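Uronate dehydrogenase (Agrobacterium tumefaciens, PDB 3RFX) catalyses the NAD-dependent oxidation of uronic acids such as galacturonate and glucuronate, working as a Rossmann-fold dehydrogenase. Local coordinates at residues 170-173 with 174-177. The protein carries 1 engineered substitution. Sequence-based numbering, arbitrary orientation.
Sequences PNNY and RMLS
With CG of N172 set between its own backbone N and carbonyl carbon (chi1 66°), the amide turns its OD1 to the backbone N of M175, whose CG lies anti to the carbonyl carbon (chi1 -64°) and whose chain then runs extended back toward N171. The result is an N-terminal helix cap: N172 OD1 accepts from M175 N at 3.1 Å, the donor tilted 22° from the carbonyl plane. N172 O adds a weak second bond to the same N-H, so one donor is held by backbone and side chain of a single residue. The side chains of N172 and M175 cross at about a right angle. M175 SD takes a weak, long bond from N171 N, 3.5 Å away, while the buried P170 packs its CB on M175 CB at 3.9 Å. L176 N bonds to Y173 O, while L176 CD1 makes a CH-pi contact over one face of the Y173 ring, whose hydroxyl is bonded to R234. This loop follows strand 158-163 of the Rossmann fold and leads into the short helix 175-178, the side chain of M175 lying about 11 Å from the bound NAD. R174 NH2 bonds to Q254 O, and one water accepts from both N172 ND2 and R174 NH1, 3.0 Å from the latter.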
loop_
_atom_site.group_PDB
_atom_site.type_symbol
_atom_site.label_atom_id
_atom_site.label_comp_id
_atom_site.label_asym_id
_atom_site.label_seq_id
_atom_site.Cartn_x
_atom_site.Cartn_y
_atom_site.Cartn_z
ATOM N N PRO A 170 -13.794 -5.411 -31.470
ATOM C CA PRO A 170 -12.770 -6.372 -31.028
ATOM C C PRO A 170 -12.676 -7.495 -32.058
ATOM O O PRO A 170 -13.721 -7.940 -32.539
ATOM C CB PRO A 170 -13.353 -6.936 -29.721
ATOM C CG PRO A 170 -14.422 -5.965 -29.304
ATOM C CD PRO A 170 -14.954 -5.358 -30.566
ATOM N N ASN A 171 -11.478 -7.950 -32.396
ATOM C CA ASN A 171 -11.379 -9.066 -33.348
ATOM C C ASN A 171 -10.468 -10.213 -32.943
ATOM O O ASN A 171 -10.170 -11.086 -33.751
ATOM C CB ASN A 171 -10.996 -8.581 -34.741
ATOM C CG ASN A 171 -9.732 -7.779 -34.743
ATOM O OD1 ASN A 171 -8.682 -8.261 -34.317
ATOM N ND2 ASN A 171 -9.814 -6.537 -35.222
ATOM N N ASN A 172 -10.022 -10.210 -31.695
ATOM C CA ASN A 172 -9.336 -11.368 -31.151
ATOM C C ASN A 172 -9.485 -11.388 -29.633
ATOM O O ASN A 172 -10.042 -10.449 -29.047
ATOM C CB ASN A 172 -7.866 -11.419 -31.599
ATOM C CG ASN A 172 -7.030 -10.280 -31.038
ATOM O OD1 ASN A 172 -7.157 -9.909 -29.872
ATOM N ND2 ASN A 172 -6.143 -9.738 -31.866
ATOM N N TYR A 173 -8.996 -12.447 -29.001
ATOM C CA TYR A 173 -9.237 -12.650 -27.570
ATOM C C TYR A 173 -8.681 -11.510 -26.716
ATOM O O TYR A 173 -9.308 -11.082 -25.743
ATOM C CB TYR A 173 -8.662 -13.988 -27.089
ATOM C CG TYR A 173 -9.260 -14.418 -25.763
ATOM C CD1 TYR A 173 -10.391 -15.225 -25.719
ATOM C CD2 TYR A 173 -8.712 -13.985 -24.558
ATOM C CE1 TYR A 173 -10.958 -15.601 -24.505
ATOM C CE2 TYR A 173 -9.275 -14.350 -23.340
ATOM C CZ TYR A 173 -10.400 -15.157 -23.324
ATOM O OH TYR A 173 -10.962 -15.521 -22.115
ATOM N N ARG A 174 -7.491 -11.041 -27.073
ATOM C CA ARG A 174 -6.845 -9.947 -26.341
ATOM C C ARG A 174 -7.719 -8.693 -26.327
ATOM O O ARG A 174 -7.796 -7.990 -25.314
ATOM C CB ARG A 174 -5.468 -9.646 -26.942
ATOM C CG ARG A 174 -4.735 -8.450 -26.319
ATOM C CD ARG A 174 -3.264 -8.444 -26.744
ATOM N NE ARG A 174 -2.562 -7.209 -26.375
ATOM C CZ ARG A 174 -2.578 -6.088 -27.092
ATOM N NH1 ARG A 174 -3.262 -6.027 -28.227
ATOM N NH2 ARG A 174 -1.908 -5.017 -26.668
ATOM N N MET A 175 -8.379 -8.407 -27.445
ATOM C CA MET A 175 -9.199 -7.196 -27.532
ATOM C C MET A 175 -10.442 -7.234 -26.663
ATOM O O MET A 175 -11.090 -6.208 -26.448
ATOM C CB MET A 175 -9.568 -6.878 -28.983
ATOM C CG MET A 175 -8.356 -6.550 -29.827
ATOM S SD MET A 175 -8.848 -5.815 -31.395
ATOM C CE MET A 175 -7.322 -5.991 -32.317
ATOM N N LEU A 176 -10.792 -8.407 -26.150
ATOM C CA LEU A 176 -11.872 -8.455 -25.164
ATOM C C LEU A 176 -11.456 -7.667 -23.921
ATOM O O LEU A 176 -12.303 -7.278 -23.118
ATOM C CB LEU A 176 -12.201 -9.896 -24.773
ATOM C CG LEU A 176 -12.784 -10.714 -25.923
ATOM C CD1 LEU A 176 -12.991 -12.174 -25.500
ATOM C CD2 LEU A 176 -14.110 -10.091 -26.386
ATOM N N SER A 177 -10.152 -7.458 -23.765
ATOM C CA SER A 177 -9.633 -6.664 -22.654
ATOM C C SER A 177 -9.172 -5.284 -23.107
ATOM O O SER A 177 -9.362 -4.312 -22.380
ATOM C CB SER A 177 -8.474 -7.385 -21.945
ATOM O OG SER A 177 -8.884 -8.664 -21.464
HETATM O O HOH W 1 -4.215 -7.959 -30.256
HETATM O O HOH W 2 -9.222 -11.062 -22.719
#